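Local structure of putative NAD(P)H-flavin oxidoreductase (Neisseria meningitidis serogroup A / serotype 4A, 6WT2) at residues 62-67 against 184-189; 68-73 against 79-84; 91-96 against 177-182. The protein binds flavin mononucleotide and is probably an NAD(P)H-dependent flavoprotein reductase of the NfsB-like nitroreductase family, acting on nitro compounds such as chloramphenicol. All blocks are in the same frame, centred on the assembly; numbering follows the deposited sequence. Where two conformers were deposited one is given.

Contact 1 (62-67 against 184-189)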
ATOM      1  N   ASN A  62     -12.952   8.383  20.330  1.00 22.85           N
ATOM      2  CA  ASN A  62     -13.932   9.301  20.907  1.00 25.89           C
ATOM      3  C   ASN A  62     -15.237   9.251  20.118  1.00 25.49           C
ATOM      4  O   ASN A  62     -15.264   9.684  18.957  1.00 24.20           O
ATOM      5  CB  ASN A  62     -13.350  10.716  20.909  1.00 23.50           C
ATOM      6  CG  ASN A  62     -14.224  11.723  21.624  1.00 24.33           C
ATOM      7  OD1 ASN A  62     -15.432  11.537  21.778  1.00 24.38           O
ATOM      8  ND2 ASN A  62     -13.608  12.819  22.054  1.00 24.14           N
ATOM      9  N   PRO A  63     -16.332   8.750  20.687  1.00 26.70           N
ATOM     10  CA  PRO A  63     -17.576   8.679  19.908  1.00 24.54           C
ATOM     11  C   PRO A  63     -18.127  10.046  19.491  1.00 26.86           C
ATOM     12  O   PRO A  63     -18.929  10.100  18.544  1.00 25.34           O
ATOM     13  CB  PRO A  63     -18.532   7.933  20.850  1.00 25.30           C
ATOM     14  CG  PRO A  63     -17.996   8.247  22.237  1.00 27.43           C
ATOM     15  CD  PRO A  63     -16.504   8.233  22.060  1.00 26.93           C
ATOM     16  N   GLU A  64     -17.743  11.146  20.161  1.00 25.06           N
ATOM     17  CA  GLU A  64     -18.134  12.470  19.669  1.00 25.52           C
ATOM     18  C   GLU A  64     -17.538  12.734  18.295  1.00 25.29           C
ATOM     19  O   GLU A  64     -18.197  13.298  17.412  1.00 25.73           O
ATOM     20  CB  GLU A  64     -17.693  13.580  20.630  1.00 25.66           C
ATOM     21  CG  GLU A  64     -18.127  14.978  20.141  1.00 30.16           C
ATOM     22  CD  GLU A  64     -17.428  16.137  20.863  1.00 48.80           C
ATOM     23  OE1 GLU A  64     -16.382  15.911  21.513  1.00 44.19           O
ATOM     24  OE2 GLU A  64     -17.937  17.281  20.782  1.00 46.64           O
ATOM     25  N   ILE A  65     -16.285  12.333  18.099  1.00 24.67           N
ATOM     26  CA  ILE A  65     -15.659  12.520  16.803  1.00 24.43           C
ATOM     27  C   ILE A  65     -16.279  11.570  15.790  1.00 24.45           C
ATOM     28  O   ILE A  65     -16.610  11.967  14.672  1.00 25.11           O
ATOM     29  CB  ILE A  65     -14.137  12.332  16.913  1.00 23.81           C
ATOM     30  CG1 ILE A  65     -13.551  13.345  17.888  1.00 26.58           C
ATOM     31  CG2 ILE A  65     -13.484  12.482  15.538  1.00 27.70           C
ATOM     32  CD1 ILE A  65     -12.024  13.231  17.992  1.00 25.95           C
ATOM     33  N   ARG A  66     -16.492  10.314  16.180  1.00 24.28           N
ATOM     34  CA  ARG A  66     -17.109   9.366  15.249  1.00 24.72           C
ATOM     35  C   ARG A  66     -18.471   9.862  14.779  1.00 25.14           C
ATOM     36  O   ARG A  66     -18.796   9.774  13.587  1.00 25.35           O
ATOM     37  CB  ARG A  66     -17.243   7.993  15.900  1.00 24.23           C
ATOM     38  CG  ARG A  66     -15.930   7.263  16.084  1.00 23.56           C
ATOM     39  CD  ARG A  66     -16.198   5.842  16.530  1.00 23.54           C
ATOM     40  NE  ARG A  66     -14.968   5.126  16.848  1.00 24.76           N
ATOM     41  CZ  ARG A  66     -14.913   3.811  17.019  1.00 24.76           C
ATOM     42  NH1 ARG A  66     -16.016   3.087  16.872  1.00 25.52           N
ATOM     43  NH2 ARG A  66     -13.760   3.224  17.311  1.00 26.40           N
ATOM     44  N   GLN A  67     -19.284  10.386  15.697  0.54 25.60           N
ATOM     45  CA  GLN A  67     -20.590  10.904  15.301  0.54 26.41           C
ATOM     46  C   GLN A  67     -20.457  12.143  14.427  0.54 26.66           C
ATOM     47  O   GLN A  67     -21.302  12.377  13.555  0.54 27.26           O
ATOM     48  CB  GLN A  67     -21.427  11.206  16.538  0.54 26.85           C
ATOM     49  CG  GLN A  67     -21.836   9.967  17.288  0.54 28.11           C
ATOM     50  CD  GLN A  67     -22.926   9.195  16.582  0.54 36.24           C
ATOM     51  OE1 GLN A  67     -22.935   7.968  16.596  0.54 41.51           O
ATOM     52  NE2 GLN A  67     -23.862   9.912  15.969  0.54 40.44           N
ATOM     53  N   GLY A 184      -9.756  20.966  11.909  1.00 34.01           N
ATOM     54  CA  GLY A 184     -10.289  22.261  12.268  1.00 31.31           C
ATOM     55  C   GLY A 184     -11.126  22.206  13.529  1.00 36.90           C
ATOM     56  O   GLY A 184     -10.911  22.980  14.460  1.00 43.17           O
ATOM     57  N   GLN A 185     -12.083  21.278  13.568  1.00 29.84           N
ATOM     58  CA  GLN A 185     -13.015  21.214  14.684  1.00 27.28           C
ATOM     59  C   GLN A 185     -12.374  20.616  15.930  1.00 30.45           C
ATOM     60  O   GLN A 185     -12.622  21.099  17.039  1.00 32.29           O
ATOM     61  CB  GLN A 185     -14.259  20.413  14.278  1.00 30.55           C
ATOM     62  CG  GLN A 185     -15.316  20.301  15.367  1.00 33.77           C
ATOM     63  CD  GLN A 185     -16.591  19.632  14.885  1.00 39.52           C
ATOM     64  OE1 GLN A 185     -16.815  19.477  13.681  1.00 40.37           O
ATOM     65  NE2 GLN A 185     -17.439  19.238  15.826  1.00 39.83           N
ATOM     66  N   PHE A 186     -11.537  19.585  15.783  1.00 25.94           N
ATOM     67  CA  PHE A 186     -10.974  18.896  16.939  1.00 24.75           C
ATOM     68  C   PHE A 186      -9.472  19.098  17.096  1.00 30.97           C
ATOM     69  O   PHE A 186      -8.888  18.564  18.050  1.00 26.71           O
ATOM     70  CB  PHE A 186     -11.319  17.402  16.879  1.00 24.88           C
ATOM     71  CG  PHE A 186     -12.796  17.124  17.036  1.00 25.68           C
ATOM     72  CD1 PHE A 186     -13.406  17.235  18.283  1.00 26.46           C
ATOM     73  CD2 PHE A 186     -13.583  16.792  15.935  1.00 23.76           C
ATOM     74  CE1 PHE A 186     -14.756  16.998  18.439  1.00 28.01           C
ATOM     75  CE2 PHE A 186     -14.947  16.554  16.078  1.00 28.40           C
ATOM     76  CZ  PHE A 186     -15.540  16.659  17.330  1.00 30.15           C
ATOM     77  N   GLY A 187      -8.837  19.860  16.208  1.00 25.75           N
ATOM     78  CA  GLY A 187      -7.449  20.255  16.396  1.00 23.97           C
ATOM     79  C   GLY A 187      -6.483  19.102  16.561  1.00 27.51           C
ATOM     80  O   GLY A 187      -5.533  19.201  17.345  1.00 31.05           O
ATOM     81  N   LEU A 188      -6.696  18.011  15.824  1.00 22.89           N
ATOM     82  CA  LEU A 188      -5.881  16.814  16.004  1.00 28.88           C
ATOM     83  C   LEU A 188      -4.554  16.901  15.263  1.00 31.34           C
ATOM     84  O   LEU A 188      -3.594  16.233  15.656  1.00 31.44           O
ATOM     85  CB  LEU A 188      -6.645  15.573  15.539  1.00 26.35           C
ATOM     86  CG  LEU A 188      -7.985  15.321  16.242  1.00 31.45           C
ATOM     87  CD1 LEU A 188      -8.641  14.071  15.685  1.00 22.50           C
ATOM     88  CD2 LEU A 188      -7.796  15.220  17.744  1.00 34.44           C
ATOM     89  N   PHE A 189      -4.481  17.695  14.194  1.00 28.21           N
ATOM     90  CA  PHE A 189      -3.232  17.839  13.458  1.00 25.99           C
ATOM     91  C   PHE A 189      -3.236  19.165  12.713  1.00 27.28           C
ATOM     92  O   PHE A 189      -4.282  19.785  12.511  1.00 26.25           O
ATOM     93  CB  PHE A 189      -2.998  16.665  12.488  1.00 25.90           C
ATOM     94  CG  PHE A 189      -4.055  16.521  11.411  1.00 26.77           C
ATOM     95  CD1 PHE A 189      -3.924  17.176  10.191  1.00 26.48           C
ATOM     96  CD2 PHE A 189      -5.162  15.714  11.613  1.00 24.83           C
ATOM     97  CE1 PHE A 189      -4.883  17.046   9.200  1.00 29.01           C
ATOM     98  CE2 PHE A 189      -6.126  15.566  10.627  1.00 21.56           C
ATOM     99  CZ  PHE A 189      -5.993  16.236   9.413  1.00 32.02           C
TER
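The first turn of helix 63-69 faces the C-terminal end of helix 175-185, with Ile-65 and Phe-186 in closest backbone register, their CA atoms 7.9 Å apart. Ile-65 lays its CG1 methylene almost exactly on the axis of the Phe-186 ring, 3.7 Å from the centroid and 2° off the normal, a CH-pi contact. With CG1 anti to the carbonyl carbon (chi1 -60°), the methylene is directed at the ring. The other face of the ring is covered near its rim by CG of Gln-185. At the ring edge stands the carboxylate of Glu-64, turned 78° from the ring plane, with OE1 3.6 Å from Phe-186 CE1; a negative group beside the aromatic hydrogens is probably mildly favourable. Within the alpha+beta nitroreductase fold this joins the start of helix 63-69 to the end of helix 175-185. Asn-62 caps the former: its OD1 accepts from Glu-64 N at 2.8 Å, the donor lying above the carbonyl plane. Past the other helix, Gly-187 turns the chain with positive phi and brings Leu-188 round to Ile-65, beside the ring. Leu-188 CD1 meets Ile-65 CD1 tip to tip at 4.2 Å, and both residues also pack on Ala-224 of the second subunit.

Contact 2 (68-73 against 79-84)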
ATOM      1  N   ALA A  68     -19.394  12.930  14.627  1.00 26.29           N
ATOM      2  CA  ALA A  68     -19.208  14.140  13.833  1.00 26.57           C
ATOM      3  C   ALA A  68     -18.864  13.828  12.380  1.00 31.14           C
ATOM      4  O   ALA A  68     -19.209  14.608  11.485  1.00 26.91           O
ATOM      5  CB  ALA A  68     -18.117  15.011  14.447  1.00 26.26           C
ATOM      6  N   ILE A  69     -18.179  12.707  12.124  1.00 28.05           N
ATOM      7  CA  ILE A  69     -17.789  12.379  10.756  1.00 32.07           C
ATOM      8  C   ILE A  69     -18.801  11.476  10.069  1.00 31.65           C
ATOM      9  O   ILE A  69     -18.782  11.362   8.834  1.00 26.12           O
ATOM     10  CB  ILE A  69     -16.382  11.737  10.724  1.00 27.64           C
ATOM     11  CG1 ILE A  69     -16.349  10.437  11.529  1.00 24.39           C
ATOM     12  CG2 ILE A  69     -15.327  12.723  11.227  1.00 24.47           C
ATOM     13  CD1 ILE A  69     -14.990   9.781  11.577  1.00 23.73           C
ATOM     14  N   LYS A  70     -19.711  10.871  10.820  1.00 26.30           N
ATOM     15  CA  LYS A  70     -20.689   9.965  10.223  1.00 26.76           C
ATOM     16  C   LYS A  70     -21.497  10.566   9.073  1.00 28.61           C
ATOM     17  O   LYS A  70     -21.668   9.868   8.057  1.00 28.84           O
ATOM     18  CB  LYS A  70     -21.617   9.446  11.331  1.00 27.08           C
ATOM     19  CG  LYS A  70     -22.728   8.536  10.812  1.00 34.13           C
ATOM     20  CD  LYS A  70     -23.700   8.143  11.908  1.00 42.77           C
ATOM     21  CE  LYS A  70     -23.013   7.382  13.028  1.00 45.05           C
ATOM     22  NZ  LYS A  70     -23.969   7.125  14.156  1.00 55.40           N
ATOM     23  N   PRO A  71     -22.003  11.808   9.142  1.00 28.11           N
ATOM     24  CA  PRO A  71     -22.854  12.313   8.049  1.00 31.53           C
ATOM     25  C   PRO A  71     -22.192  12.335   6.681  1.00 33.03           C
ATOM     26  O   PRO A  71     -22.912  12.317   5.675  1.00 35.60           O
ATOM     27  CB  PRO A  71     -23.211  13.735   8.509  1.00 30.13           C
ATOM     28  CG  PRO A  71     -23.056  13.702   9.976  1.00 31.40           C
ATOM     29  CD  PRO A  71     -21.907  12.793  10.239  1.00 28.96           C
ATOM     30  N   PHE A  72     -20.861  12.382   6.591  1.00 27.97           N
ATOM     31  CA  PHE A  72     -20.206  12.358   5.287  1.00 28.96           C
ATOM     32  C   PHE A  72     -19.339  11.121   5.087  1.00 28.18           C
ATOM     33  O   PHE A  72     -18.540  11.079   4.143  1.00 29.86           O
ATOM     34  CB  PHE A  72     -19.380  13.633   5.076  1.00 27.67           C
ATOM     35  CG  PHE A  72     -18.372  13.910   6.162  1.00 31.67           C
ATOM     36  CD1 PHE A  72     -17.133  13.282   6.163  1.00 28.45           C
ATOM     37  CD2 PHE A  72     -18.658  14.825   7.169  1.00 29.06           C
ATOM     38  CE1 PHE A  72     -16.201  13.543   7.182  1.00 27.67           C
ATOM     39  CE2 PHE A  72     -17.722  15.101   8.183  1.00 26.65           C
ATOM     40  CZ  PHE A  72     -16.498  14.457   8.178  1.00 25.80           C
ATOM     41  N   SER A  73     -19.482  10.108   5.936  1.00 26.73           N
ATOM     42  CA  SER A  73     -18.647   8.917   5.841  1.00 26.02           C
ATOM     43  C   SER A  73     -19.467   7.691   5.456  1.00 26.41           C
ATOM     44  O   SER A  73     -19.452   6.674   6.159  1.00 28.12           O
ATOM     45  CB  SER A  73     -17.925   8.683   7.166  1.00 29.25           C
ATOM     46  OG  SER A  73     -16.991   9.723   7.403  1.00 25.96           O
ATOM     47  N   ALA A  79     -20.287   1.109  10.591  1.00 33.08           N
ATOM     48  CA  ALA A  79     -19.142   0.688  11.386  1.00 29.68           C
ATOM     49  C   ALA A  79     -18.750   1.732  12.424  1.00 30.26           C
ATOM     50  O   ALA A  79     -18.127   1.393  13.435  1.00 30.20           O
ATOM     51  CB  ALA A  79     -17.947   0.399  10.485  1.00 26.44           C
ATOM     52  N   LEU A  80     -19.079   3.006  12.182  1.00 24.97           N
ATOM     53  CA  LEU A  80     -18.775   4.051  13.156  1.00 26.74           C
ATOM     54  C   LEU A  80     -19.487   3.810  14.482  1.00 30.08           C
ATOM     55  O   LEU A  80     -19.005   4.250  15.537  1.00 33.38           O
ATOM     56  CB  LEU A  80     -19.136   5.414  12.572  1.00 28.41           C
ATOM     57  CG  LEU A  80     -18.130   5.850  11.506  1.00 29.72           C
ATOM     58  CD1 LEU A  80     -18.608   7.054  10.726  1.00 30.65           C
ATOM     59  CD2 LEU A  80     -16.784   6.137  12.164  1.00 27.12           C
ATOM     60  N   ASP A  81     -20.617   3.102  14.456  1.00 29.19           N
ATOM     61  CA  ASP A  81     -21.320   2.746  15.678  1.00 35.35           C
ATOM     62  C   ASP A  81     -20.827   1.449  16.305  1.00 29.17           C
ATOM     63  O   ASP A  81     -20.993   1.259  17.513  1.00 38.51           O
ATOM     64  CB  ASP A  81     -22.821   2.629  15.408  1.00 47.14           C
ATOM     65  CG  ASP A  81     -23.419   3.921  14.890  1.00 55.73           C
ATOM     66  OD1 ASP A  81     -22.962   4.997  15.330  1.00 56.83           O
ATOM     67  OD2 ASP A  81     -24.346   3.861  14.048  1.00 59.17           O
ATOM     68  N   THR A  82     -20.218   0.554  15.535  1.00 29.41           N
ATOM     69  CA  THR A  82     -19.970  -0.793  16.022  1.00 28.81           C
ATOM     70  C   THR A  82     -18.508  -1.200  16.049  1.00 25.88           C
ATOM     71  O   THR A  82     -18.178  -2.160  16.753  1.00 25.29           O
ATOM     72  CB  THR A  82     -20.746  -1.826  15.181  1.00 29.70           C
ATOM     73  OG1 THR A  82     -20.244  -1.850  13.835  1.00 30.30           O
ATOM     74  CG2 THR A  82     -22.259  -1.497  15.169  1.00 26.84           C
ATOM     75  N   ALA A  83     -17.638  -0.535  15.298  1.00 25.65           N
ATOM     76  CA  ALA A  83     -16.237  -0.951  15.241  1.00 24.05           C
ATOM     77  C   ALA A  83     -15.551  -0.730  16.584  1.00 24.12           C
ATOM     78  O   ALA A  83     -15.825   0.245  17.290  1.00 23.88           O
ATOM     79  CB  ALA A  83     -15.484  -0.189  14.141  1.00 23.20           C
ATOM     80  N   SER A  84     -14.644  -1.648  16.932  1.00 23.02           N
ATOM     81  CA  SER A  84     -13.802  -1.451  18.103  1.00 22.74           C
ATOM     82  C   SER A  84     -12.895  -0.236  17.927  1.00 25.01           C
ATOM     83  O   SER A  84     -12.867   0.667  18.775  1.00 22.30           O
ATOM     84  CB  SER A  84     -12.973  -2.710  18.365  1.00 22.62           C
ATOM     85  OG  SER A  84     -12.066  -2.487  19.425  1.00 22.38           O
TER
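Leu-80 pushes its CD1 methyl against the backbone of Lys-70, 3.6 Å from Lys-70 CA, and also touches CB of Lys-70 and CB of Ser-73. This is a short local turn of the FMN-dependent nitroreductase fold, in which the end of helix 63-69 folds back on residues 79-84: the helix is followed by a 3-10 turn, and the loop leading to the weakly bonded helix 79-82 carries Gly-75, an FMN-binding residue. The side chain of Ser-73 lies about 8 Å from the bound flavin, near the cofactor site but not in contact with it. Leu-80 uses both branches, for its CD2 meets Ile-69 CD1 at 4.1 Å, the two side chains crossing at about a right angle. The first torsion of Ile-69, 61°, sets CG1 between the backbone N and the carbonyl carbon, and from there the extended branch reaches the leucine. On the more exposed side a salt bridge closes the turn. The Lys-70 chain bends at chi3 and brings NZ to 2.6 Å from OD1 of Asp-81, approaching the syn lone pair of that oxygen. Met-178 of helix 175-185 packs on both Ile-69 and Ser-73. Ile-69 O is gripped from opposite faces of its carbonyl plane, by Phe-72 N and by Ser-73 OG at 2.8 Å, while the ring of Phe-72 sets one face over the same oxygen.

Contact 3 (91-96 against 177-182)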
ATOM      1  N   ALA A  91      -0.994  11.573   5.629  1.00 25.18           N
ATOM      2  CA  ALA A  91       0.250  11.570   4.878  1.00 25.20           C
ATOM      3  C   ALA A  91       0.893  12.952   4.942  1.00 21.89           C
ATOM      4  O   ALA A  91       0.206  13.979   4.994  1.00 21.06           O
ATOM      5  CB  ALA A  91       0.012  11.126   3.416  1.00 19.47           C
ATOM      6  N   LYS A  92       2.223  12.970   4.950  1.00 21.00           N
ATOM      7  CA  LYS A  92       2.969  14.224   4.998  1.00 20.03           C
ATOM      8  C   LYS A  92       2.746  15.057   3.740  1.00 20.30           C
ATOM      9  O   LYS A  92       2.828  14.539   2.615  1.00 20.09           O
ATOM     10  CB  LYS A  92       4.454  13.928   5.151  1.00 20.83           C
ATOM     11  CG  LYS A  92       5.283  15.160   5.489  1.00 21.34           C
ATOM     12  CD  LYS A  92       4.916  15.674   6.872  1.00 21.78           C
ATOM     13  CE  LYS A  92       5.604  17.003   7.225  1.00 28.74           C
ATOM     14  NZ  LYS A  92       5.013  18.144   6.456  1.00 24.89           N
ATOM     15  N   LYS A  93       2.474  16.349   3.926  1.00 20.82           N
ATOM     16  CA  LYS A  93       2.447  17.313   2.834  1.00 21.20           C
ATOM     17  C   LYS A  93       3.830  17.931   2.630  1.00 22.94           C
ATOM     18  O   LYS A  93       4.603  18.101   3.580  1.00 25.95           O
ATOM     19  CB  LYS A  93       1.430  18.430   3.102  1.00 21.81           C
ATOM     20  CG  LYS A  93      -0.027  17.954   3.138  1.00 21.82           C
ATOM     21  CD  LYS A  93      -0.984  19.131   3.220  1.00 25.46           C
ATOM     22  CE  LYS A  93      -2.437  18.679   3.177  1.00 29.81           C
ATOM     23  NZ  LYS A  93      -3.378  19.821   3.375  1.00 32.79           N
ATOM     24  N   ASN A  94       4.120  18.287   1.376  1.00 23.41           N
ATOM     25  CA  ASN A  94       5.342  18.999   0.992  1.00 28.53           C
ATOM     26  C   ASN A  94       6.583  18.335   1.578  1.00 25.98           C
ATOM     27  O   ASN A  94       7.425  18.975   2.209  1.00 22.79           O
ATOM     28  CB  ASN A  94       5.261  20.472   1.392  1.00 36.95           C
ATOM     29  CG  ASN A  94       4.102  21.180   0.714  1.00 43.26           C
ATOM     30  OD1 ASN A  94       3.165  21.634   1.371  1.00 47.44           O
ATOM     31  ND2 ASN A  94       4.147  21.250  -0.613  1.00 43.83           N
ATOM     32  N   ALA A  95       6.676  17.023   1.375  1.00 24.30           N
ATOM     33  CA  ALA A  95       7.844  16.247   1.792  1.00 24.63           C
ATOM     34  C   ALA A  95       8.954  16.342   0.738  1.00 24.34           C
ATOM     35  O   ALA A  95       9.425  15.345   0.185  1.00 20.55           O
ATOM     36  CB  ALA A  95       7.442  14.802   2.057  1.00 30.88           C
ATOM     37  N   ARG A  96       9.367  17.583   0.472  1.00 24.60           N
ATOM     38  CA  ARG A  96      10.470  17.858  -0.438  1.00 25.56           C
ATOM     39  C   ARG A  96      11.794  17.355   0.134  1.00 25.66           C
ATOM     40  O   ARG A  96      11.972  17.235   1.351  1.00 24.89           O
ATOM     41  CB  ARG A  96      10.585  19.361  -0.704  1.00 26.94           C
ATOM     42  CG  ARG A  96       9.428  19.969  -1.468  1.00 33.62           C
ATOM     43  CD  ARG A  96       9.563  21.488  -1.520  1.00 36.52           C
ATOM     44  NE  ARG A  96      10.923  21.898  -1.861  1.00 34.82           N
ATOM     45  CZ  ARG A  96      11.385  22.033  -3.102  1.00 40.04           C
ATOM     46  NH1 ARG A  96      10.601  21.786  -4.148  1.00 34.79           N
ATOM     47  NH2 ARG A  96      12.640  22.413  -3.298  1.00 45.09           N
ATOM     48  N   ASP A 177     -14.218  17.306   4.014  1.00 23.92           N
ATOM     49  CA  ASP A 177     -14.931  17.351   5.288  1.00 26.95           C
ATOM     50  C   ASP A 177     -14.131  16.669   6.392  1.00 24.83           C
ATOM     51  O   ASP A 177     -14.133  17.126   7.535  1.00 32.32           O
ATOM     52  CB  ASP A 177     -16.305  16.684   5.158  1.00 25.63           C
ATOM     53  CG  ASP A 177     -17.280  17.489   4.334  1.00 37.44           C
ATOM     54  OD1 ASP A 177     -17.135  18.725   4.269  1.00 40.29           O
ATOM     55  OD2 ASP A 177     -18.211  16.880   3.755  1.00 42.88           O
HETATM   56  N   MSE A 178     -13.466  15.560   6.073  1.00 22.60           N
HETATM   57  CA  MSE A 178     -12.726  14.797   7.067  1.00 22.01           C
HETATM   58  C   MSE A 178     -11.599  15.652   7.627  1.00 25.58           C
HETATM   59  O   MSE A 178     -11.385  15.695   8.843  1.00 23.98           O
HETATM   60  CB  MSE A 178     -12.178  13.493   6.460  1.00 23.26           C
HETATM   61  CG  MSE A 178     -11.475  12.576   7.473  1.00 22.19           C
HETATM   62 SE   MSE A 178     -12.722  11.819   8.811  0.54 25.64          SE
HETATM   63  CE  MSE A 178     -13.424  10.352   7.723  1.00 25.68           C
ATOM     64  N   GLU A 179     -10.873  16.339   6.738  0.52 26.09           N
ATOM     65  CA  GLU A 179      -9.814  17.233   7.199  0.52 27.38           C
ATOM     66  C   GLU A 179     -10.385  18.369   8.032  0.52 29.83           C
ATOM     67  O   GLU A 179      -9.825  18.725   9.075  0.52 33.35           O
ATOM     68  CB  GLU A 179      -9.016  17.793   6.017  0.52 30.90           C
ATOM     69  CG  GLU A 179      -8.133  18.999   6.394  0.52 33.90           C
ATOM     70  CD  GLU A 179      -7.160  19.417   5.296  0.52 35.97           C
ATOM     71  OE1 GLU A 179      -6.340  18.578   4.862  0.52 34.48           O
ATOM     72  OE2 GLU A 179      -7.213  20.590   4.868  0.52 35.04           O
ATOM     73  N   ARG A 180     -11.502  18.949   7.591  1.00 26.51           N
ATOM     74  CA  ARG A 180     -12.099  20.061   8.330  1.00 28.97           C
ATOM     75  C   ARG A 180     -12.455  19.651   9.759  1.00 36.28           C
ATOM     76  O   ARG A 180     -12.142  20.366  10.716  1.00 43.20           O
ATOM     77  CB  ARG A 180     -13.336  20.576   7.595  1.00 30.80           C
ATOM     78  CG  ARG A 180     -14.248  21.472   8.443  1.00 42.81           C
ATOM     79  CD  ARG A 180     -15.551  21.782   7.718  1.00 55.79           C
ATOM     80  NE  ARG A 180     -16.570  20.747   7.921  1.00 66.43           N
ATOM     81  CZ  ARG A 180     -17.592  20.519   7.098  1.00 64.29           C
ATOM     82  NH1 ARG A 180     -17.736  21.244   5.995  1.00 68.15           N
ATOM     83  NH2 ARG A 180     -18.466  19.558   7.372  1.00 59.43           N
ATOM     84  N   VAL A 181     -13.095  18.492   9.922  1.00 29.26           N
ATOM     85  CA  VAL A 181     -13.533  18.053  11.244  1.00 28.06           C
ATOM     86  C   VAL A 181     -12.345  17.618  12.101  1.00 27.52           C
ATOM     87  O   VAL A 181     -12.204  18.037  13.259  1.00 27.54           O
ATOM     88  CB  VAL A 181     -14.577  16.925  11.113  1.00 24.75           C
ATOM     89  CG1 VAL A 181     -14.816  16.273  12.475  1.00 26.07           C
ATOM     90  CG2 VAL A 181     -15.887  17.463  10.542  1.00 26.13           C
ATOM     91  N   LEU A 182     -11.482  16.752  11.564  1.00 24.60           N
ATOM     92  CA  LEU A 182     -10.382  16.239  12.375  1.00 22.05           C
ATOM     93  C   LEU A 182      -9.376  17.329  12.718  1.00 26.79           C
ATOM     94  O   LEU A 182      -8.875  17.384  13.851  1.00 26.35           O
ATOM     95  CB  LEU A 182      -9.674  15.097  11.650  1.00 23.03           C
ATOM     96  CG  LEU A 182     -10.482  13.828  11.404  1.00 22.72           C
ATOM     97  CD1 LEU A 182      -9.565  12.759  10.807  1.00 23.76           C
ATOM     98  CD2 LEU A 182     -11.130  13.324  12.683  1.00 25.76           C
TER
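Lys-93 and Glu-179 reach for each other from opposite directions and meet in a salt bridge at the protein surface, with Lys-93 NZ 3.5 Å from Glu-179 OE1. The lysine follows directly on strand 85-92 of the antiparallel sheet of the nitroreductase fold, and the glutamate projects from helix 175-185, so the ion pair spans from a strand end to a helix. It is a loose union: the distance is long, no hydrogen bond is formed between the two groups, and the second carboxylate oxygen stays farther away. Glu-179 has two conformers, and the pairing describes one of them and is tentative. Lys-93 runs fully extended beyond CG, and the glutamate answers with CG anti to its own backbone N (chi1 165°); two long chains thus bridge backbones that remain well separated. The firmer hold on the ammonium group comes from Ala-191 O, to which NZ is hydrogen-bonded. Tight packing belongs instead to another flank of the same helix, where Met-178, Val-181 and Leu-182 are buried against residues of helix 63-69. Arg-180 is exposed and pairs with Asp-177 one turn earlier by charge alone, NH1 standing 3.1 Å from Asp-177 OD1 while that oxygen lies well out of the guanidinium plane. The neighbouring Lys-92 NZ, salt-bridged to Glu-193, also donates to Lys-93 O at 2.9 Å, approaching in the carbonyl plane at a C=O...N angle of 148°.

From the N terminus, the chain leaves strand 55-59 and enters helix 63-69, where contact 1 opens. Contact 2 follows at once, closing a short loop between the end of that helix and residues 79-84. The chain then runs up strand 85-92, at whose end contact 3 opens; it closes on helix 175-185 after the long helices 114-131 and 138-162 have passed. Contact 1 closes last, at the end of that helix, so contacts 2 and 3 lie in series inside its loop and none cross. Arg-66 hydrogen-bonds to Ala-83 O and Ser-84 O, coupling contacts 1 and 2, while Phe-72 against Asp-177 joins contact 2 to the helix shared by contacts 1 and 3.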